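Local structure of oxidoreductase, iron/ascorbate family (Shewanella oneidensis, 3ON7) at residues 21-26 against 223-228; 151-156 against 249-254; 174-179 against 229-234; 180-185 against 208-213. The protein probably acts as an iron(II)-dependent oxygenase that turns 2-oxoglutarate into ethylene and couples its decarboxylation to the oxidation of arginine. One frame throughout, in Å; residues are numbered along the deposited sequence.

Interaction 1 of 4, residues 21-26 against 223-228; sequences SLRETG and DGYFPS
R23 and F226 bring the last turn of helix 14-25 against the loop 223-228, their CA atoms 4.8 Å apart. R23 CG, anti to the backbone N (chi1 -173°), rides over one face of the Y225 ring, 4.0 Å from the centroid and 23° off the normal, a CH-pi contact displaced toward the rim. CD then reaches the phenol end, 3.2 Å from Y225 OH. The guanidinium makes salt bridges with E20 and E24, while a water accepts a weak bond from NH1 and donates to Y225 O. An alanine at Y225 would probably leave CG and CD of R23 without their aromatic face and open a gap beside the chain, whose end E20 and E24 still hold. The F226 ring puts CD1 3.8 Å from R23 CA, and P227 CD sits 3.2 Å from R23 O. L22 and F226 both pack on I124 of helix 103-126 and I214 of strand 210-214, joining the N-terminal helix to the core. G26, with positive phi, has CA 3.3 Å from P227 O, where a CB would clash. With no direct hydrogen bond between the segments, the join rests on shape and van der Waals contact, the water adding only a weak polar link.

Interaction 2 of 4, residues 151-156 against 249-254; sequences LLRILH and PLFLHP
L151 pairs with F251, and L152 with L250, as neighbouring antiparallel strands in the larger sheet of the double-stranded beta-helix (jelly-roll) core expected of a 2-oxoglutarate oxygenase; the axes of the two strand segments approach to 4.8 Å at 160°. L151 and F251 form a hydrogen-bonded pair that satisfies both residues: L151 N gives to F251 O at 3.0 Å, and F251 N returns to L151 O at 2.8 Å. The next bond, R153 N to P249 O, is longer at 3.2 Å but straight, 168° at the hydrogen. P249 has no N-H to answer R153 O, which meets its ring carbon CD at 3.1 Å instead. The L152-L250 pair bonds outward: L152 to V92 of strand 88-92, L250 to V182 of strand 180-184. R153 passes CB and CD by F251 CE2; beyond them the guanidinium meets other partners: NE bonds to H91, NH2 makes a salt bridge to E272 of the second subunit, and Y89 adds a cation-pi contact. On the opposite face of the sheet L152 and L250 pack against helix 103-126. There L250 CD1 lies 3.6 Å from L152 CB and 3.4 Å from L151 O.

Interaction 3 of 4, residues 174-179 against 229-234; sequences HEDINL and TSHRVI
H174 and H231 exchange two backbone hydrogen bonds, H174 N to H231 O at 2.9 Å and H231 N to H174 O at 3.0 Å, the latter nearly straight at 173°. As an antiparallel hydrogen-bonded pair they set both imidazoles on one face of the sheet. Each CG takes the crowded position between backbone N and carbonyl carbon, which starts the rings toward each other. H231 ND1 donates to T229 O at 3.0 Å with the acceptor in the ring plane, and H174 ND1 bonds to A172 O; each ring is held through ND1, which leaves its NE2 turned toward the other NE2 and D176. The two NE2 atoms stand 3.0 Å apart in poor hydrogen-bond geometry, and D176 OD1 is 3.4 Å from H231 NE2. This His-X-Asp...His arrangement fits the family's facial triad of two histidines and one carboxylate; it probably binds iron, although no metal is modelled. D176 OD2 accepts hydrogen bonds from T181 OG1 and N213 ND2. An alanine at H231 would remove one presumed iron ligand and would probably leave the metal site incomplete and T229 O without its imidazole donor.

A water joins D176 N to T229 O. In the packing, H174 O sits 3.1 Å above the H231 ring plane, offset toward the rim, the imidazole planes are inclined at 60°, and F27 meets H231 edge-to-face. Strand 231-234 runs between strands 169-174 and 191-194 in the smaller sheet; F251 of strand 245-252 packs on D176, and I177 rests on helix 266-277.

Interaction 4 of 4, residues 180-185 against 208-213; sequences ITVLPT and GNIIIN
T181 with N213 and L183 with I211 are the hydrogen-bonded pairs of two antiparallel strands, whose segment axes approach to 4.4 Å at 163°. Each pair is bonded in both directions, and T185 N to N209 O adds a fifth bond. In the L183-I211 pair L183 N lies in the carbonyl plane of I211, 2.8 Å from its O, whereas I211 N is 44° out of the carbonyl plane of L183, also 2.8 Å from its O. Between them CA-H...O contacts fill in, such as I212 CA to T181 O at 3.3 Å.

Among polar side chains, T181 and N213 run alongside each other in the same direction, with N213 OD1 3.3 Å from T181 CB. The polar ends of both turn to D176, consistent with a second shell around a probable iron ligand. T185 OG1 turns to D206 O.

Apolar packing divides by face. Beside L183, T185 CG2 presses on I211 CG1 at 3.3 Å, tighter than usual carbon contact. On the other face V182 CG1 meets I210 CD1 at 3.9 Å, and I180, P184 and I212 pack on helix 103-126. In the larger sheet strand 245-252 flanks 180-184 and strand 27-31 flanks 210-214.

Overall arrangement
From the N terminus, helix 14-25 enters first, and interaction 1 closes the longest loop by bringing residues 21-26 to 223-228. Strand 151-157 lies inside that loop, but its partner 249-254 follows residue 228, so interaction 2 crosses interaction 1. Interaction 3, between 174-179 and 229-234, also crosses interaction 1 and falls wholly within the span of interaction 2. Interaction 4, joining 180-185 to 208-213, is innermost, within all three. Interactions 2 and 4 share the larger sheet, where strands 245-252 and 180-184 are neighbours; interaction 3 ties in the smaller sheet, and interaction 1 joins the N-terminal helix to the segment leading into it.

Interaction 1 of 4, residues 21-26 against 223-228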
loop_
_atom_site.group_PDB
_atom_site.type_symbol
_atom_site.label_atom_id
_atom_site.label_comp_id
_atom_site.label_asym_id
_atom_site.label_seq_id
_atom_site.Cartn_x
_atom_site.Cartn_y
_atom_site.Cartn_z
ATOM N N SER B 21 14.711 21.910 -27.831
ATOM C CA SER B 21 13.882 20.810 -28.297
ATOM C C SER B 21 12.926 20.327 -27.189
ATOM O O SER B 21 11.783 19.958 -27.451
ATOM C CB SER B 21 14.770 19.654 -28.757
ATOM O OG SER B 21 13.992 18.530 -29.095
ATOM N N LEU B 22 13.412 20.322 -25.955
ATOM C CA LEU B 22 12.608 19.877 -24.818
ATOM C C LEU B 22 11.500 20.861 -24.540
ATOM O O LEU B 22 10.366 20.460 -24.316
ATOM C CB LEU B 22 13.466 19.693 -23.557
ATOM C CG LEU B 22 14.334 18.427 -23.438
ATOM C CD1 LEU B 22 15.240 18.528 -22.223
ATOM C CD2 LEU B 22 13.504 17.142 -23.362
ATOM N N ARG B 23 11.837 22.147 -24.537
ATOM C CA ARG B 23 10.838 23.200 -24.350
ATOM C C ARG B 23 9.752 23.108 -25.411
ATOM O O ARG B 23 8.573 23.216 -25.101
ATOM C CB ARG B 23 11.479 24.598 -24.416
ATOM C CG ARG B 23 10.526 25.739 -24.056
ATOM C CD ARG B 23 10.972 27.086 -24.632
ATOM N NE ARG B 23 10.865 27.096 -26.089
ATOM C CZ ARG B 23 9.721 27.190 -26.767
ATOM N NH1 ARG B 23 8.556 27.312 -26.130
ATOM N NH2 ARG B 23 9.747 27.173 -28.098
ATOM N N GLU B 24 10.151 22.922 -26.663
ATOM C CA GLU B 24 9.188 22.927 -27.767
ATOM C C GLU B 24 8.328 21.651 -27.812
ATOM O O GLU B 24 7.118 21.740 -28.023
ATOM C CB GLU B 24 9.909 23.154 -29.106
ATOM C CG GLU B 24 8.990 23.268 -30.323
ATOM C CD GLU B 24 7.942 24.376 -30.181
ATOM O OE1 GLU B 24 8.344 25.556 -30.029
ATOM O OE2 GLU B 24 6.720 24.067 -30.228
ATOM N N THR B 25 8.941 20.478 -27.614
ATOM C CA THR B 25 8.257 19.198 -27.845
ATOM C C THR B 25 8.147 18.296 -26.620
ATOM O O THR B 25 7.474 17.277 -26.683
ATOM C CB THR B 25 8.990 18.341 -28.908
ATOM O OG1 THR B 25 10.203 17.815 -28.339
ATOM C CG2 THR B 25 9.293 19.140 -30.154
ATOM N N GLY B 26 8.844 18.619 -25.531
ATOM C CA GLY B 26 8.896 17.727 -24.364
ATOM C C GLY B 26 9.946 16.633 -24.454
ATOM O O GLY B 26 10.151 15.908 -23.491
ATOM N N ASP B 223 6.581 25.455 -14.015
ATOM C CA ASP B 223 5.324 26.121 -14.330
ATOM C C ASP B 223 4.941 26.006 -15.804
ATOM O O ASP B 223 4.583 26.995 -16.433
ATOM C CB ASP B 223 5.376 27.602 -13.915
ATOM C CG ASP B 223 3.988 28.248 -13.868
ATOM O OD1 ASP B 223 3.032 27.579 -13.399
ATOM O OD2 ASP B 223 3.859 29.417 -14.297
ATOM N N GLY B 224 5.025 24.803 -16.361
ATOM C CA GLY B 224 4.571 24.575 -17.738
ATOM C C GLY B 224 5.540 24.993 -18.825
ATOM O O GLY B 224 5.283 24.751 -19.992
ATOM N N TYR B 225 6.661 25.609 -18.460
ATOM C CA TYR B 225 7.656 26.033 -19.448
ATOM C C TYR B 225 8.242 24.838 -20.186
ATOM O O TYR B 225 8.445 24.911 -21.393
ATOM C CB TYR B 225 8.780 26.844 -18.814
ATOM C CG TYR B 225 9.759 27.421 -19.824
ATOM C CD1 TYR B 225 9.467 28.591 -20.529
ATOM C CD2 TYR B 225 10.980 26.804 -20.069
ATOM C CE1 TYR B 225 10.375 29.135 -21.458
ATOM C CE2 TYR B 225 11.886 27.327 -21.000
ATOM C CZ TYR B 225 11.576 28.490 -21.688
ATOM O OH TYR B 225 12.472 28.995 -22.594
ATOM N N PHE B 226 8.508 23.750 -19.457
ATOM C CA PHE B 226 8.898 22.486 -20.069
ATOM C C PHE B 226 7.713 21.537 -20.030
ATOM O O PHE B 226 7.290 21.140 -18.958
ATOM C CB PHE B 226 10.099 21.875 -19.342
ATOM C CG PHE B 226 11.373 22.644 -19.546
ATOM C CD1 PHE B 226 11.960 22.716 -20.803
ATOM C CD2 PHE B 226 11.974 23.314 -18.499
ATOM C CE1 PHE B 226 13.129 23.433 -21.007
ATOM C CE2 PHE B 226 13.145 24.043 -18.696
ATOM C CZ PHE B 226 13.725 24.095 -19.949
ATOM N N PRO B 227 7.166 21.171 -21.197
ATOM C CA PRO B 227 5.975 20.326 -21.181
ATOM C C PRO B 227 6.279 18.838 -20.976
ATOM O O PRO B 227 7.263 18.334 -21.531
ATOM C CB PRO B 227 5.357 20.581 -22.551
ATOM C CG PRO B 227 6.553 20.884 -23.435
ATOM C CD PRO B 227 7.464 21.676 -22.543
ATOM N N SER B 228 5.445 18.164 -20.179
ATOM C CA SER B 228 5.424 16.703 -20.108
ATOM C C SER B 228 4.480 16.207 -21.176
ATOM O O SER B 228 3.279 16.413 -21.084
ATOM C CB SER B 228 4.929 16.216 -18.755
ATOM O OG SER B 228 4.819 14.794 -18.740
HETATM O O HOH W 1 7.463 26.803 -23.039
#

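Interaction 2 of 4, residues 151-156 against 249-254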
loop_
_atom_site.group_PDB
_atom_site.type_symbol
_atom_site.label_atom_id
_atom_site.label_comp_id
_atom_site.label_asym_id
_atom_site.label_seq_id
_atom_site.Cartn_x
_atom_site.Cartn_y
_atom_site.Cartn_z
ATOM N N LEU B 151 14.208 4.697 -10.859
ATOM C CA LEU B 151 13.944 3.319 -11.287
ATOM C C LEU B 151 14.504 3.025 -12.673
ATOM O O LEU B 151 14.237 3.755 -13.607
ATOM C CB LEU B 151 12.423 3.077 -11.308
ATOM C CG LEU B 151 11.859 1.906 -12.103
ATOM C CD1 LEU B 151 12.305 0.616 -11.465
ATOM C CD2 LEU B 151 10.321 1.997 -12.158
ATOM N N LEU B 152 15.271 1.952 -12.795
ATOM C CA LEU B 152 15.708 1.431 -14.096
ATOM C C LEU B 152 14.859 0.184 -14.357
ATOM O O LEU B 152 14.936 -0.783 -13.628
ATOM C CB LEU B 152 17.211 1.130 -14.074
ATOM C CG LEU B 152 17.858 0.481 -15.291
ATOM C CD1 LEU B 152 17.487 1.189 -16.570
ATOM C CD2 LEU B 152 19.374 0.430 -15.106
ATOM N N ARG B 153 13.996 0.280 -15.354
ATOM C CA ARG B 153 12.973 -0.686 -15.685
ATOM C C ARG B 153 13.493 -1.372 -16.950
ATOM O O ARG B 153 13.773 -0.714 -17.947
ATOM C CB ARG B 153 11.682 0.109 -15.932
ATOM C CG ARG B 153 10.420 -0.648 -16.227
ATOM C CD ARG B 153 9.132 0.238 -16.100
ATOM N NE ARG B 153 7.999 -0.617 -15.739
ATOM C CZ ARG B 153 6.897 -0.837 -16.461
ATOM N NH1 ARG B 153 6.651 -0.227 -17.616
ATOM N NH2 ARG B 153 5.996 -1.677 -15.985
ATOM N N ILE B 154 13.701 -2.684 -16.890
ATOM C CA ILE B 154 14.168 -3.435 -18.055
ATOM C C ILE B 154 12.972 -4.183 -18.623
ATOM O O ILE B 154 12.462 -5.099 -17.983
ATOM C CB ILE B 154 15.313 -4.380 -17.665
ATOM C CG1 ILE B 154 16.396 -3.562 -16.964
ATOM C CG2 ILE B 154 15.884 -5.162 -18.915
ATOM C CD1 ILE B 154 17.653 -4.288 -16.628
ATOM N N LEU B 155 12.517 -3.756 -19.812
ATOM C CA LEU B 155 11.315 -4.304 -20.440
ATOM C C LEU B 155 11.672 -5.351 -21.483
ATOM O O LEU B 155 12.617 -5.164 -22.255
ATOM C CB LEU B 155 10.512 -3.184 -21.112
ATOM C CG LEU B 155 9.622 -2.387 -20.160
ATOM C CD1 LEU B 155 8.235 -2.975 -20.118
ATOM C CD2 LEU B 155 10.216 -2.352 -18.754
ATOM N N HIS B 156 10.914 -6.453 -21.503
ATOM C CA HIS B 156 11.067 -7.480 -22.523
ATOM C C HIS B 156 9.722 -7.873 -23.122
ATOM O O HIS B 156 8.865 -8.385 -22.420
ATOM C CB HIS B 156 11.753 -8.726 -21.987
ATOM C CG HIS B 156 11.827 -9.843 -22.992
ATOM N ND1 HIS B 156 11.379 -11.120 -22.728
ATOM C CD2 HIS B 156 12.287 -9.863 -24.267
ATOM C CE1 HIS B 156 11.572 -11.881 -23.795
ATOM N NE2 HIS B 156 12.123 -11.139 -24.741
ATOM N N PRO B 249 14.386 1.921 -20.240
ATOM C CA PRO B 249 14.102 3.288 -19.801
ATOM C C PRO B 249 14.545 3.494 -18.355
ATOM O O PRO B 249 14.320 2.607 -17.539
ATOM C CB PRO B 249 12.572 3.378 -19.897
ATOM C CG PRO B 249 12.122 1.983 -19.682
ATOM C CD PRO B 249 13.163 1.125 -20.390
ATOM N N LEU B 250 15.182 4.627 -18.057
ATOM C CA LEU B 250 15.561 4.986 -16.684
ATOM C C LEU B 250 14.696 6.179 -16.264
ATOM O O LEU B 250 14.762 7.230 -16.887
ATOM C CB LEU B 250 17.031 5.372 -16.589
ATOM C CG LEU B 250 17.493 5.887 -15.209
ATOM C CD1 LEU B 250 17.463 4.716 -14.180
ATOM C CD2 LEU B 250 18.828 6.543 -15.254
ATOM N N PHE B 251 13.886 5.995 -15.221
ATOM C CA PHE B 251 12.973 7.042 -14.733
ATOM C C PHE B 251 13.603 7.786 -13.560
ATOM O O PHE B 251 13.722 7.239 -12.455
ATOM C CB PHE B 251 11.639 6.417 -14.361
ATOM C CG PHE B 251 10.941 5.764 -15.537
ATOM C CD1 PHE B 251 10.095 6.502 -16.365
ATOM C CD2 PHE B 251 11.175 4.436 -15.847
ATOM C CE1 PHE B 251 9.492 5.923 -17.467
ATOM C CE2 PHE B 251 10.553 3.843 -16.928
ATOM C CZ PHE B 251 9.720 4.583 -17.749
ATOM N N LEU B 252 14.053 9.018 -13.818
ATOM C CA LEU B 252 14.719 9.822 -12.776
ATOM C C LEU B 252 13.594 10.457 -11.959
ATOM O O LEU B 252 12.750 11.154 -12.526
ATOM C CB LEU B 252 15.653 10.905 -13.380
ATOM C CG LEU B 252 16.986 10.523 -14.045
ATOM C CD1 LEU B 252 17.837 9.707 -13.132
ATOM C CD2 LEU B 252 16.818 9.788 -15.371
ATOM N N HIS B 253 13.537 10.149 -10.662
ATOM C CA HIS B 253 12.510 10.664 -9.772
ATOM C C HIS B 253 13.189 11.573 -8.746
ATOM O O HIS B 253 14.235 11.225 -8.224
ATOM C CB HIS B 253 11.815 9.545 -8.989
ATOM C CG HIS B 253 10.827 8.736 -9.778
ATOM N ND1 HIS B 253 9.463 8.849 -9.599
ATOM C CD2 HIS B 253 11.007 7.761 -10.699
ATOM C CE1 HIS B 253 8.847 7.991 -10.392
ATOM N NE2 HIS B 253 9.759 7.319 -11.071
ATOM N N PRO B 254 12.561 12.709 -8.412
ATOM C CA PRO B 254 13.135 13.573 -7.391
ATOM C C PRO B 254 12.983 12.975 -5.996
ATOM O O PRO B 254 12.208 12.058 -5.828
ATOM C CB PRO B 254 12.308 14.846 -7.529
ATOM C CG PRO B 254 11.027 14.394 -8.040
ATOM C CD PRO B 254 11.310 13.247 -8.940
#

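Interaction 3 of 4, residues 174-179 against 229-234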
loop_
_atom_site.group_PDB
_atom_site.type_symbol
_atom_site.label_atom_id
_atom_site.label_comp_id
_atom_site.label_asym_id
_atom_site.label_seq_id
_atom_site.Cartn_x
_atom_site.Cartn_y
_atom_site.Cartn_z
ATOM N N HIS B 174 0.881 7.714 -23.121
ATOM C CA HIS B 174 0.976 8.026 -21.709
ATOM C C HIS B 174 1.941 9.181 -21.488
ATOM O O HIS B 174 2.767 9.515 -22.372
ATOM C CB HIS B 174 1.492 6.799 -20.949
ATOM C CG HIS B 174 2.883 6.393 -21.344
ATOM N ND1 HIS B 174 3.157 5.699 -22.507
ATOM C CD2 HIS B 174 4.083 6.615 -20.747
ATOM C CE1 HIS B 174 4.461 5.490 -22.599
ATOM N NE2 HIS B 174 5.045 6.025 -21.539
ATOM N N GLU B 175 1.876 9.738 -20.286
ATOM C CA GLU B 175 2.888 10.658 -19.800
ATOM C C GLU B 175 3.687 10.066 -18.654
ATOM O O GLU B 175 3.205 9.230 -17.921
ATOM C CB GLU B 175 2.246 11.950 -19.341
ATOM C CG GLU B 175 1.631 12.724 -20.484
ATOM C CD GLU B 175 0.143 12.896 -20.333
ATOM O OE1 GLU B 175 -0.564 11.909 -19.994
ATOM O OE2 GLU B 175 -0.308 14.038 -20.547
ATOM N N ASP B 176 4.933 10.492 -18.523
ATOM C CA ASP B 176 5.731 10.131 -17.375
ATOM C C ASP B 176 5.424 11.097 -16.257
ATOM O O ASP B 176 5.250 12.286 -16.490
ATOM C CB ASP B 176 7.210 10.190 -17.714
ATOM C CG ASP B 176 7.625 9.114 -18.727
ATOM O OD1 ASP B 176 6.820 8.177 -19.005
ATOM O OD2 ASP B 176 8.750 9.233 -19.248
ATOM N N ILE B 177 5.344 10.577 -15.038
ATOM C CA ILE B 177 5.093 11.416 -13.878
ATOM C C ILE B 177 6.347 12.055 -13.322
ATOM O O ILE B 177 6.268 13.032 -12.584
ATOM C CB ILE B 177 4.415 10.603 -12.757
ATOM C CG1 ILE B 177 3.632 11.550 -11.824
ATOM C CG2 ILE B 177 5.426 9.746 -12.000
ATOM C CD1 ILE B 177 2.981 10.832 -10.625
ATOM N N ASN B 178 7.508 11.491 -13.650
ATOM C CA ASN B 178 8.742 11.798 -12.918
ATOM C C ASN B 178 9.433 13.073 -13.425
ATOM O O ASN B 178 8.787 13.916 -14.048
ATOM C CB ASN B 178 9.660 10.587 -12.975
ATOM C CG ASN B 178 9.852 10.087 -14.379
ATOM O OD1 ASN B 178 8.928 9.536 -14.951
ATOM N ND2 ASN B 178 11.015 10.341 -14.965
ATOM N N LEU B 179 10.720 13.249 -13.107
ATOM C CA LEU B 179 11.447 14.476 -13.469
ATOM C C LEU B 179 11.882 14.423 -14.911
ATOM O O LEU B 179 11.376 15.191 -15.721
ATOM C CB LEU B 179 12.633 14.732 -12.541
ATOM C CG LEU B 179 13.099 16.197 -12.543
ATOM C CD1 LEU B 179 12.060 17.115 -11.932
ATOM C CD2 LEU B 179 14.430 16.346 -11.824
ATOM N N THR B 229 5.036 15.559 -22.188
ATOM C CA THR B 229 4.325 15.289 -23.445
ATOM C C THR B 229 3.939 13.793 -23.579
ATOM O O THR B 229 4.643 12.878 -23.102
ATOM C CB THR B 229 5.191 15.739 -24.671
ATOM O OG1 THR B 229 5.553 17.113 -24.525
ATOM C CG2 THR B 229 4.442 15.592 -25.977
ATOM N N SER B 230 2.795 13.586 -24.216
ATOM C CA SER B 230 2.225 12.281 -24.419
ATOM C C SER B 230 3.025 11.556 -25.490
ATOM O O SER B 230 3.219 12.088 -26.606
ATOM C CB SER B 230 0.763 12.435 -24.866
ATOM O OG SER B 230 0.141 11.183 -25.092
ATOM N N HIS B 231 3.459 10.342 -25.156
ATOM C CA HIS B 231 4.191 9.496 -26.081
ATOM C C HIS B 231 3.669 8.057 -26.070
ATOM O O HIS B 231 3.096 7.612 -25.062
ATOM C CB HIS B 231 5.682 9.519 -25.766
ATOM C CG HIS B 231 6.014 9.240 -24.339
ATOM N ND1 HIS B 231 5.789 10.148 -23.325
ATOM C CD2 HIS B 231 6.587 8.163 -23.758
ATOM C CE1 HIS B 231 6.198 9.629 -22.182
ATOM N NE2 HIS B 231 6.680 8.423 -22.418
ATOM N N ARG B 232 3.886 7.352 -27.189
ATOM C CA ARG B 232 3.476 5.949 -27.361
ATOM C C ARG B 232 4.469 5.164 -28.210
ATOM O O ARG B 232 5.382 5.744 -28.802
ATOM C CB ARG B 232 2.094 5.881 -28.031
ATOM C CG ARG B 232 2.093 6.347 -29.478
ATOM C CD ARG B 232 0.740 6.307 -30.110
ATOM N NE ARG B 232 0.803 6.638 -31.529
ATOM C CZ ARG B 232 -0.211 6.503 -32.382
ATOM N NH1 ARG B 232 -1.394 6.052 -31.968
ATOM N NH2 ARG B 232 -0.040 6.805 -33.664
ATOM N N VAL B 233 4.296 3.847 -28.278
ATOM C CA VAL B 233 5.076 3.035 -29.209
ATOM C C VAL B 233 4.111 2.270 -30.107
ATOM O O VAL B 233 3.308 1.472 -29.619
ATOM C CB VAL B 233 6.061 2.056 -28.488
ATOM C CG1 VAL B 233 6.836 1.207 -29.507
ATOM C CG2 VAL B 233 7.014 2.819 -27.596
ATOM N N ILE B 234 4.172 2.521 -31.418
ATOM C CA ILE B 234 3.357 1.753 -32.375
ATOM C C ILE B 234 4.211 0.636 -32.974
ATOM O O ILE B 234 5.428 0.656 -32.828
ATOM C CB ILE B 234 2.714 2.640 -33.484
ATOM C CG1 ILE B 234 3.760 3.309 -34.392
ATOM C CG2 ILE B 234 1.822 3.674 -32.868
ATOM C CD1 ILE B 234 3.177 3.891 -35.693
HETATM O O HOH W 2 -1.108 10.620 -22.749
HETATM O O HOH W 3 5.693 12.540 -20.617
#

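Interaction 4 of 4, residues 180-185 against 208-213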
loop_
_atom_site.group_PDB
_atom_site.type_symbol
_atom_site.label_atom_id
_atom_site.label_comp_id
_atom_site.label_asym_id
_atom_site.label_seq_id
_atom_site.Cartn_x
_atom_site.Cartn_y
_atom_site.Cartn_z
ATOM N N ILE B 180 12.825 13.540 -15.231
ATOM C CA ILE B 180 13.129 13.208 -16.618
ATOM C C ILE B 180 13.329 11.718 -16.769
ATOM O O ILE B 180 13.685 11.022 -15.816
ATOM C CB ILE B 180 14.385 13.938 -17.207
ATOM C CG1 ILE B 180 15.656 13.625 -16.412
ATOM C CG2 ILE B 180 14.155 15.451 -17.286
ATOM C CD1 ILE B 180 16.926 14.110 -17.101
ATOM N N THR B 181 13.135 11.260 -17.995
ATOM C CA THR B 181 13.334 9.883 -18.354
ATOM C C THR B 181 14.389 9.786 -19.459
ATOM O O THR B 181 14.466 10.654 -20.292
ATOM C CB THR B 181 12.009 9.298 -18.786
ATOM O OG1 THR B 181 11.094 9.412 -17.679
ATOM C CG2 THR B 181 12.174 7.830 -19.225
ATOM N N VAL B 182 15.195 8.726 -19.443
ATOM C CA VAL B 182 16.345 8.590 -20.337
ATOM C C VAL B 182 16.325 7.197 -20.992
ATOM O O VAL B 182 16.342 6.189 -20.284
ATOM C CB VAL B 182 17.640 8.731 -19.502
ATOM C CG1 VAL B 182 18.870 8.293 -20.313
ATOM C CG2 VAL B 182 17.759 10.159 -18.951
ATOM N N LEU B 183 16.267 7.131 -22.322
ATOM C CA LEU B 183 16.095 5.831 -23.017
ATOM C C LEU B 183 16.987 5.650 -24.258
ATOM O O LEU B 183 16.760 6.308 -25.268
ATOM C CB LEU B 183 14.628 5.653 -23.415
ATOM C CG LEU B 183 14.267 4.473 -24.334
ATOM C CD1 LEU B 183 14.296 3.160 -23.590
ATOM C CD2 LEU B 183 12.894 4.680 -24.953
ATOM N N PRO B 184 17.963 4.714 -24.203
ATOM C CA PRO B 184 18.690 4.354 -25.396
ATOM C C PRO B 184 17.776 3.647 -26.373
ATOM O O PRO B 184 16.896 2.890 -25.956
ATOM C CB PRO B 184 19.742 3.362 -24.895
ATOM C CG PRO B 184 19.677 3.385 -23.437
ATOM C CD PRO B 184 18.338 3.847 -23.076
ATOM N N THR B 185 17.986 3.883 -27.659
ATOM C CA THR B 185 17.210 3.198 -28.681
ATOM C C THR B 185 18.081 2.168 -29.419
ATOM O O THR B 185 19.306 2.173 -29.256
ATOM C CB THR B 185 16.661 4.185 -29.665
ATOM O OG1 THR B 185 17.748 4.865 -30.288
ATOM C CG2 THR B 185 15.765 5.173 -28.968
ATOM N N GLY B 208 22.756 3.930 -30.834
ATOM C CA GLY B 208 23.552 5.055 -30.362
ATOM C C GLY B 208 22.770 6.328 -30.046
ATOM O O GLY B 208 23.353 7.302 -29.553
ATOM N N ASN B 209 21.471 6.365 -30.348
ATOM C CA ASN B 209 20.657 7.508 -29.913
ATOM C C ASN B 209 20.192 7.300 -28.495
ATOM O O ASN B 209 20.017 6.168 -28.032
ATOM C CB ASN B 209 19.448 7.786 -30.828
ATOM C CG ASN B 209 19.846 8.499 -32.096
ATOM O OD1 ASN B 209 21.032 8.747 -32.325
ATOM N ND2 ASN B 209 18.860 8.848 -32.928
ATOM N N ILE B 210 19.992 8.411 -27.806
ATOM C CA ILE B 210 19.418 8.356 -26.487
ATOM C C ILE B 210 18.320 9.423 -26.437
ATOM O O ILE B 210 18.525 10.557 -26.866
ATOM C CB ILE B 210 20.525 8.494 -25.432
ATOM C CG1 ILE B 210 20.124 7.843 -24.120
ATOM C CG2 ILE B 210 20.903 9.935 -25.224
ATOM C CD1 ILE B 210 21.305 7.574 -23.237
ATOM N N ILE B 211 17.139 9.011 -25.978
ATOM C CA ILE B 211 15.925 9.841 -26.008
ATOM C C ILE B 211 15.639 10.297 -24.603
ATOM O O ILE B 211 15.659 9.490 -23.671
ATOM C CB ILE B 211 14.693 9.050 -26.530
ATOM C CG1 ILE B 211 15.088 8.179 -27.712
ATOM C CG2 ILE B 211 13.510 9.998 -26.916
ATOM C CD1 ILE B 211 15.932 8.876 -28.757
ATOM N N ILE B 212 15.420 11.590 -24.439
ATOM C CA ILE B 212 15.195 12.165 -23.129
ATOM C C ILE B 212 13.911 12.955 -23.147
ATOM O O ILE B 212 13.686 13.758 -24.055
ATOM C CB ILE B 212 16.355 13.078 -22.724
ATOM C CG1 ILE B 212 17.659 12.265 -22.638
ATOM C CG2 ILE B 212 16.080 13.763 -21.382
ATOM C CD1 ILE B 212 18.539 12.439 -23.824
ATOM N N ASN B 213 13.065 12.742 -22.137
ATOM C CA ASN B 213 11.813 13.465 -22.063
ATOM C C ASN B 213 11.501 14.030 -20.673
ATOM O O ASN B 213 11.907 13.479 -19.650
ATOM C CB ASN B 213 10.679 12.617 -22.631
ATOM C CG ASN B 213 10.262 11.476 -21.715
ATOM O OD1 ASN B 213 10.892 10.406 -21.674
ATOM N ND2 ASN B 213 9.160 11.679 -21.005
#